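Local coordinates for protein beta-ketoacyl synthase (Burkholderia phymatum, PDB 4EWG) that probably acts as a 3-oxoacyl-[acyl-carrier-protein] synthase, joining acyl chains to malonyl units by a decarboxylating condensation, at residues L189-G194 and T241-E246; P223-A228 and G306-R311; P329-K334 and A362-L367. One frame throughout, in Å; residues are numbered along the deposited sequence.

Contact 1: L189-G194 and T241-E246; sequences LMLAGG and TLVLEE
Leu-189 and Glu-245 start a run of paired residues between two antiparallel strands, 189-194 and 241-246. Two hydrogen-bonded pairs hold the strands. Met-190 and Leu-244 each donate N-H to the other's C=O, as do Ala-192 and Leu-242. The shortest of the four bonds runs from Leu-242 N to Ala-192 O, 2.8 Å.

The Glu-245 side chain is extended, with CG anti to the backbone N (chi1 -178°). It runs alongside Leu-189, and the two point the same way. Its CB lies 3.7 Å from Leu-189 CD2. Glu-245 CG and CD come closer, each 3.5 Å from Leu-189 CD2. At the tip, OE1 passes Leu-189 CD2 at 3.7 Å and is hydrogen-bonded to Thr-11 OG1. OE2 forms a salt bridge with Arg-253 NE and a hydrogen bond with His-249 ND1. His-249 binds calcium in a structure of this protein, but no calcium is bound to this chain.

The strands are neighbours in the N-terminal half of a thiolase fold, in a sheet layered between helices. Helix 76-92 packs on the face of Leu-191, Thr-241 and Val-243. Helix 170-183 packs on the face of Met-190, Ala-192, Leu-242 and Leu-244.

On the first face, Leu-191 CD2 meets Val-243 CG2 side by side at 3.7 Å. On the second, Leu-244 CD1 meets Ala-192 CB diagonally at 4.2 Å. Gly-193 has no side chain, and its CA sits 4.3 Å from Thr-241 CA.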
loop_
_atom_site.group_PDB
_atom_site.type_symbol
_atom_site.label_atom_id
_atom_site.label_comp_id
_atom_site.label_asym_id
_atom_site.label_seq_id
_atom_site.Cartn_x
_atom_site.Cartn_y
_atom_site.Cartn_z
ATOM N N LEU A 189 -8.008 13.799 11.323
ATOM C CA LEU A 189 -6.617 13.618 11.681
ATOM C C LEU A 189 -6.075 12.396 10.999
ATOM O O LEU A 189 -6.818 11.498 10.668
ATOM C CB LEU A 189 -6.496 13.419 13.200
ATOM C CG LEU A 189 -6.796 14.679 14.013
ATOM C CD1 LEU A 189 -7.953 14.442 15.025
ATOM C CD2 LEU A 189 -5.512 15.218 14.652
ATOM N N MET A 190 -4.764 12.364 10.804
ATOM C CA MET A 190 -4.067 11.198 10.252
ATOM C C MET A 190 -2.690 11.115 10.877
ATOM O O MET A 190 -1.993 12.145 11.022
ATOM C CB MET A 190 -3.889 11.294 8.721
ATOM C CG MET A 190 -5.160 11.186 7.882
ATOM S SD MET A 190 -5.970 9.572 7.950
ATOM C CE MET A 190 -5.034 8.583 6.752
ATOM N N LEU A 191 -2.305 9.905 11.275
ATOM C CA LEU A 191 -0.894 9.577 11.468
ATOM C C LEU A 191 -0.341 9.189 10.089
ATOM O O LEU A 191 -0.923 8.360 9.399
ATOM C CB LEU A 191 -0.733 8.414 12.430
ATOM C CG LEU A 191 -1.287 8.694 13.851
ATOM C CD1 LEU A 191 -1.101 7.459 14.680
ATOM C CD2 LEU A 191 -0.641 9.933 14.506
ATOM N N ALA A 192 0.747 9.820 9.676
ATOM C CA ALA A 192 1.365 9.488 8.405
ATOM C C ALA A 192 2.856 9.321 8.602
ATOM O O ALA A 192 3.507 10.162 9.200
ATOM C CB ALA A 192 1.075 10.558 7.363
ATOM N N GLY A 193 3.398 8.231 8.083
ATOM C CA GLY A 193 4.808 7.997 8.197
ATOM C C GLY A 193 5.308 6.838 7.388
ATOM O O GLY A 193 4.597 6.288 6.517
ATOM N N GLY A 194 6.562 6.499 7.654
ATOM C CA GLY A 194 7.213 5.372 7.021
ATOM C C GLY A 194 8.239 4.799 7.945
ATOM O O GLY A 194 8.708 5.485 8.862
ATOM N N THR A 241 7.015 9.716 12.037
ATOM C CA THR A 241 5.598 9.922 11.917
ATOM C C THR A 241 5.298 11.415 12.044
ATOM O O THR A 241 5.827 12.101 12.954
ATOM C CB THR A 241 4.827 9.190 13.032
ATOM O OG1 THR A 241 5.123 7.782 13.007
ATOM C CG2 THR A 241 3.298 9.389 12.854
ATOM N N LEU A 242 4.419 11.902 11.177
ATOM C CA LEU A 242 3.819 13.225 11.359
ATOM C C LEU A 242 2.333 13.082 11.703
ATOM O O LEU A 242 1.624 12.188 11.179
ATOM C CB LEU A 242 3.960 14.077 10.120
ATOM C CG LEU A 242 5.333 14.263 9.509
ATOM C CD1 LEU A 242 5.183 15.037 8.187
ATOM C CD2 LEU A 242 6.196 15.021 10.490
ATOM N N VAL A 243 1.871 13.938 12.619
ATOM C CA VAL A 243 0.443 14.069 12.899
ATOM C C VAL A 243 -0.084 15.206 11.985
ATOM O O VAL A 243 0.297 16.360 12.120
ATOM C CB VAL A 243 0.156 14.397 14.374
ATOM C CG1 VAL A 243 -1.323 14.631 14.557
ATOM C CG2 VAL A 243 0.664 13.292 15.309
ATOM N N LEU A 244 -0.928 14.857 11.052
ATOM C CA LEU A 244 -1.561 15.833 10.181
ATOM C C LEU A 244 -2.924 16.088 10.758
ATOM O O LEU A 244 -3.562 15.171 11.308
ATOM C CB LEU A 244 -1.725 15.293 8.744
ATOM C CG LEU A 244 -0.551 15.328 7.757
ATOM C CD1 LEU A 244 0.663 14.631 8.359
ATOM C CD2 LEU A 244 -0.965 14.644 6.443
ATOM N N GLU A 245 -3.395 17.323 10.617
ATOM C CA GLU A 245 -4.621 17.703 11.291
ATOM C C GLU A 245 -5.320 18.804 10.517
ATOM O O GLU A 245 -4.672 19.736 10.037
ATOM C CB GLU A 245 -4.277 18.159 12.684
ATOM C CG GLU A 245 -5.466 18.554 13.536
ATOM C CD GLU A 245 -5.110 18.719 15.012
ATOM O OE1 GLU A 245 -3.924 18.521 15.393
ATOM O OE2 GLU A 245 -6.028 19.049 15.796
ATOM N N GLU A 246 -6.641 18.686 10.390
ATOM C CA GLU A 246 -7.408 19.726 9.728
ATOM C C GLU A 246 -7.201 21.048 10.501
ATOM O O GLU A 246 -7.135 21.061 11.718
ATOM C CB GLU A 246 -8.886 19.345 9.651
ATOM C CG GLU A 246 -9.747 20.310 8.866
ATOM C CD GLU A 246 -10.259 21.480 9.675
ATOM O OE1 GLU A 246 -10.553 21.303 10.868
ATOM O OE2 GLU A 246 -10.356 22.598 9.118
#

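Contact 2: P223-A228 and G306-R311; sequences PRPFDA and GTSTDR
Pro-225 and Ser-308 bring their CA atoms to 4.0 Å where a type II turn, Arg-224 to Asp-227, meets the loop before helix 310-324. The peptide bond before Pro-223 is cis.

Ser-308 reaches over with its hydroxyl. Its OG is anti to the backbone N (chi1 -167°) and accepts from Arg-224 N at 2.8 Å. The N-H points at it with an angle of 154°. Ser-308 CB also rests on Pro-223 CB, 3.6 Å away.

Gly-306 and Thr-307 belong to the His-Gly-Thr motif of ketosynthases. Pro-225 packs on this motif with the outer edge of its ring. Its CG is 3.3 Å from Gly-306 O. Phe-226 brings its ring tip to the same glycine, with CZ 4.1 Å from Gly-306 CA. Asp-313 of helix 310-324 joins both sides: one carboxylate oxygen accepts from Phe-226 N and the other from Ser-308 N.

The turn is also braced across its own ends. Arg-224 bends at chi3 (64°), and its NE forms a salt bridge with Asp-227 OD2 at 2.8 Å. The oxygen lies in the guanidinium plane, but the guanidinium stands above the plane of the carboxylate.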
loop_
_atom_site.group_PDB
_atom_site.type_symbol
_atom_site.label_atom_id
_atom_site.label_comp_id
_atom_site.label_asym_id
_atom_site.label_seq_id
_atom_site.Cartn_x
_atom_site.Cartn_y
_atom_site.Cartn_z
ATOM N N PRO A 223 28.060 7.689 2.519
ATOM C CA PRO A 223 27.853 8.043 1.107
ATOM C C PRO A 223 28.133 9.515 0.863
ATOM O O PRO A 223 28.374 10.249 1.806
ATOM C CB PRO A 223 26.383 7.735 0.896
ATOM C CG PRO A 223 25.756 8.029 2.250
ATOM C CD PRO A 223 26.789 7.658 3.264
ATOM N N ARG A 224 28.099 9.921 -0.405
ATOM C CA ARG A 224 28.565 11.233 -0.817
ATOM C C ARG A 224 27.640 11.842 -1.880
ATOM O O ARG A 224 28.029 11.996 -3.035
ATOM C CB ARG A 224 29.997 11.134 -1.397
ATOM C CG ARG A 224 30.987 10.308 -0.597
ATOM C CD ARG A 224 32.375 10.284 -1.265
ATOM N NE ARG A 224 32.997 11.599 -1.333
ATOM C CZ ARG A 224 33.681 12.165 -0.347
ATOM N NH1 ARG A 224 34.204 13.371 -0.524
ATOM N NH2 ARG A 224 33.863 11.548 0.812
ATOM N N PRO A 225 26.427 12.217 -1.490
ATOM C CA PRO A 225 25.492 12.713 -2.481
ATOM C C PRO A 225 26.051 13.851 -3.336
ATOM O O PRO A 225 26.640 14.790 -2.804
ATOM C CB PRO A 225 24.303 13.203 -1.641
ATOM C CG PRO A 225 24.387 12.418 -0.407
ATOM C CD PRO A 225 25.855 12.241 -0.142
ATOM N N PHE A 226 25.873 13.730 -4.652
ATOM C CA PHE A 226 26.294 14.747 -5.651
ATOM C C PHE A 226 27.813 14.944 -5.766
ATOM O O PHE A 226 28.268 15.807 -6.482
ATOM C CB PHE A 226 25.585 16.082 -5.414
ATOM C CG PHE A 226 24.105 15.945 -5.275
ATOM C CD1 PHE A 226 23.330 15.617 -6.369
ATOM C CD2 PHE A 226 23.492 16.085 -4.035
ATOM C CE1 PHE A 226 21.973 15.462 -6.249
ATOM C CE2 PHE A 226 22.128 15.944 -3.894
ATOM C CZ PHE A 226 21.361 15.623 -5.007
ATOM N N ASP A 227 28.581 14.109 -5.087
ATOM C CA ASP A 227 30.032 14.231 -5.074
ATOM C C ASP A 227 30.678 13.440 -6.235
ATOM O O ASP A 227 30.219 12.351 -6.606
ATOM C CB ASP A 227 30.566 13.722 -3.730
ATOM C CG ASP A 227 32.032 14.059 -3.522
ATOM O OD1 ASP A 227 32.320 15.223 -3.181
ATOM O OD2 ASP A 227 32.875 13.155 -3.714
ATOM N N ALA A 228 31.762 13.984 -6.763
ATOM C CA ALA A 228 32.471 13.377 -7.910
ATOM C C ALA A 228 33.082 12.042 -7.561
ATOM O O ALA A 228 33.388 11.273 -8.443
ATOM C CB ALA A 228 33.570 14.300 -8.401
ATOM N N GLY A 306 18.710 12.510 -2.846
ATOM C CA GLY A 306 20.164 12.503 -2.653
ATOM C C GLY A 306 20.742 11.212 -2.118
ATOM O O GLY A 306 21.391 11.199 -1.078
ATOM N N THR A 307 20.495 10.124 -2.846
ATOM C CA THR A 307 20.873 8.770 -2.423
ATOM C C THR A 307 22.357 8.458 -2.550
ATOM O O THR A 307 22.843 7.545 -1.900
ATOM C CB THR A 307 20.161 7.713 -3.279
ATOM O OG1 THR A 307 20.568 7.873 -4.641
ATOM C CG2 THR A 307 18.674 7.838 -3.209
ATOM N N SER A 308 23.064 9.208 -3.404
ATOM C CA SER A 308 24.498 9.015 -3.682
ATOM C C SER A 308 24.746 7.917 -4.677
ATOM O O SER A 308 25.869 7.460 -4.784
ATOM C CB SER A 308 25.336 8.748 -2.400
ATOM O OG SER A 308 26.736 8.859 -2.663
ATOM N N THR A 309 23.722 7.491 -5.407
ATOM C CA THR A 309 23.952 6.597 -6.534
ATOM C C THR A 309 24.453 7.399 -7.720
ATOM O O THR A 309 24.344 8.638 -7.759
ATOM C CB THR A 309 22.706 5.789 -6.943
ATOM O OG1 THR A 309 21.695 6.667 -7.420
ATOM C CG2 THR A 309 22.190 4.971 -5.775
ATOM N N ASP A 310 25.010 6.698 -8.691
ATOM C CA ASP A 310 25.533 7.366 -9.863
ATOM C C ASP A 310 24.407 8.070 -10.646
ATOM O O ASP A 310 24.350 9.302 -10.700
ATOM C CB ASP A 310 26.288 6.371 -10.726
ATOM C CG ASP A 310 27.165 7.042 -11.708
ATOM O OD1 ASP A 310 28.202 7.606 -11.269
ATOM O OD2 ASP A 310 26.837 7.027 -12.911
ATOM N N ARG A 311 23.486 7.301 -11.198
ATOM C CA ARG A 311 22.400 7.870 -12.016
ATOM C C ARG A 311 21.365 8.686 -11.223
ATOM O O ARG A 311 20.768 9.625 -11.763
ATOM C CB ARG A 311 21.628 6.763 -12.712
ATOM C CG ARG A 311 22.411 5.951 -13.707
ATOM C CD ARG A 311 21.536 4.813 -14.204
ATOM N NE ARG A 311 22.082 4.131 -15.369
ATOM C CZ ARG A 311 22.084 4.612 -16.609
ATOM N NH1 ARG A 311 21.559 5.813 -16.866
ATOM N NH2 ARG A 311 22.616 3.880 -17.613
#

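Contact 3: P329-K334 and A362-L367; sequences PISSLK and APTLNL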
loop_
_atom_site.group_PDB
_atom_site.type_symbol
_atom_site.label_atom_id
_atom_site.label_comp_id
_atom_site.label_asym_id
_atom_site.label_seq_id
_atom_site.Cartn_x
_atom_site.Cartn_y
_atom_site.Cartn_z
ATOM N N PRO A 329 19.072 26.321 -3.356
ATOM C CA PRO A 329 19.800 25.603 -2.304
ATOM C C PRO A 329 19.222 24.210 -2.109
ATOM O O PRO A 329 17.984 24.036 -2.110
ATOM C CB PRO A 329 19.582 26.467 -1.059
ATOM C CG PRO A 329 19.204 27.818 -1.591
ATOM C CD PRO A 329 18.399 27.522 -2.821
ATOM N N ILE A 330 20.103 23.234 -1.944
ATOM C CA ILE A 330 19.702 21.845 -1.861
ATOM C C ILE A 330 20.721 21.103 -1.023
ATOM O O ILE A 330 21.899 21.451 -1.020
ATOM C CB ILE A 330 19.588 21.228 -3.300
ATOM C CG1 ILE A 330 19.060 19.799 -3.281
ATOM C CG2 ILE A 330 20.927 21.257 -4.019
ATOM C CD1 ILE A 330 18.524 19.322 -4.632
ATOM N N SER A 331 20.257 20.116 -0.262
ATOM C CA SER A 331 21.159 19.171 0.421
ATOM C C SER A 331 20.431 17.865 0.750
ATOM O O SER A 331 19.207 17.777 0.655
ATOM C CB SER A 331 21.775 19.782 1.687
ATOM O OG SER A 331 20.808 19.996 2.680
ATOM N N SER A 332 21.217 16.853 1.110
ATOM C CA SER A 332 20.733 15.489 1.326
ATOM C C SER A 332 21.059 15.042 2.716
ATOM O O SER A 332 22.228 14.957 3.073
ATOM C CB SER A 332 21.399 14.543 0.340
ATOM O OG SER A 332 21.107 13.207 0.662
ATOM N N LEU A 333 20.025 14.747 3.506
ATOM C CA LEU A 333 20.200 14.230 4.853
ATOM C C LEU A 333 20.686 12.791 4.844
ATOM O O LEU A 333 21.090 12.265 5.877
ATOM C CB LEU A 333 18.874 14.339 5.632
ATOM C CG LEU A 333 18.463 15.776 5.978
ATOM C CD1 LEU A 333 17.019 15.883 6.442
ATOM C CD2 LEU A 333 19.428 16.403 6.985
ATOM N N LYS A 334 20.600 12.124 3.679
ATOM C CA LYS A 334 21.115 10.735 3.539
ATOM C C LYS A 334 22.622 10.694 3.690
ATOM O O LYS A 334 23.198 9.649 3.954
ATOM C CB LYS A 334 20.694 10.107 2.192
ATOM C CG LYS A 334 19.166 10.014 1.986
ATOM C CD LYS A 334 18.794 9.139 0.796
ATOM C CE LYS A 334 17.292 8.928 0.675
ATOM N NZ LYS A 334 16.447 10.141 0.536
ATOM N N ALA A 362 21.217 22.029 7.152
ATOM C CA ALA A 362 22.414 21.193 7.196
ATOM C C ALA A 362 23.045 21.015 5.802
ATOM O O ALA A 362 22.353 20.911 4.791
ATOM C CB ALA A 362 22.103 19.831 7.820
ATOM N N PRO A 363 24.361 20.980 5.751
ATOM C CA PRO A 363 25.004 20.739 4.475
ATOM C C PRO A 363 24.956 19.258 4.148
ATOM O O PRO A 363 24.772 18.429 5.053
ATOM C CB PRO A 363 26.444 21.146 4.761
ATOM C CG PRO A 363 26.658 20.726 6.166
ATOM C CD PRO A 363 25.332 20.968 6.856
ATOM N N THR A 364 25.156 18.915 2.892
ATOM C CA THR A 364 25.431 17.512 2.539
ATOM C C THR A 364 26.848 17.157 3.014
ATOM O O THR A 364 27.833 17.738 2.572
ATOM C CB THR A 364 25.290 17.254 1.029
ATOM O OG1 THR A 364 23.961 17.573 0.622
ATOM C CG2 THR A 364 25.578 15.796 0.688
ATOM N N LEU A 365 26.912 16.215 3.952
ATOM C CA LEU A 365 28.178 15.662 4.472
ATOM C C LEU A 365 28.931 14.948 3.361
ATOM O O LEU A 365 28.310 14.371 2.451
ATOM C CB LEU A 365 27.885 14.670 5.590
ATOM C CG LEU A 365 28.506 14.919 6.954
ATOM C CD1 LEU A 365 28.059 16.270 7.554
ATOM C CD2 LEU A 365 28.173 13.768 7.890
ATOM N N ASN A 366 30.262 15.014 3.425
ATOM C CA ASN A 366 31.157 14.346 2.472
ATOM C C ASN A 366 30.934 14.758 0.990
ATOM O O ASN A 366 31.126 13.950 0.067
ATOM C CB ASN A 366 31.085 12.824 2.634
ATOM C CG ASN A 366 31.837 12.323 3.871
ATOM O OD1 ASN A 366 33.017 12.625 4.068
ATOM N ND2 ASN A 366 31.175 11.536 4.678
ATOM N N LEU A 367 30.544 16.025 0.781
ATOM C CA LEU A 367 30.459 16.624 -0.556
ATOM C C LEU A 367 31.568 17.673 -0.680
ATOM O O LEU A 367 31.407 18.800 -0.229
ATOM C CB LEU A 367 29.074 17.264 -0.778
ATOM C CG LEU A 367 28.817 18.000 -2.117
ATOM C CD1 LEU A 367 29.051 17.107 -3.347
ATOM C CD2 LEU A 367 27.408 18.559 -2.171
HETATM O O HOH W 1 24.403 20.008 -0.633
#
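Ser-331 and Thr-364 are the nearest backbone positions, CA to CA 5.0 Å, where strand 329-331 and the residues after it pass the irregular segment 362-367. That segment folds into a type II turn from Thr-364 to Leu-367.

The contact rests on two hydroxyls. Ser-331 OG sits between its backbone N and carbonyl carbon (chi1 68°). From there it donates to Ala-362 O at 2.8 Å, nearly in line with the carbonyl bond. Ser-331 OG is also hydrogen-bonded to Tyr-301 OH. Thr-364 OG1 accepts from Ser-332 N at 2.9 Å, with an angle of 153° at the hydrogen. The same OG1 donates to a water 2.8 Å away, and this water donates to Ile-330 O at 2.9 Å. One threonine oxygen thus reaches two successive peptide groups, one directly and one through water.

Strands 299-303 and 329-331 run parallel, joined through helix 310-324 as a beta-alpha-beta unit of the thiolase fold. Ser-332 OG accepts a weak capping bond from Lys-334 N at the start of helix 334-337. Its stronger partner is Gly-306 O.

Leu-333 turns its end back, and CD2 comes to 4.4 Å from Ala-362 CB. Met-355 of helix 344-358 touches both side chains.

Overall arrangement
From the N terminus, strand 189-194 comes first. The chain passes through the loop at 223-228 before strand 241-246 returns and closes contact 1. Contact 2 crosses contact 1, since 223-228 lies inside that loop and finds its partner only at 306-311. Helix 310-324 leads to strand 329-331. Contact 3 follows in series and closes a mostly helical loop at 362-367. Contacts 1 and 3 reach the same sheet from opposite sides of the chain's centre. Contacts 2 and 3 touch, and Arg-224 packs against Asn-366. Contact 1 joins neighbouring sheet strands, contact 2 ties the N-terminal family region to the C-terminal one, and contact 3 joins strand 329-331 to the loop between strands 360-361 and 378-379.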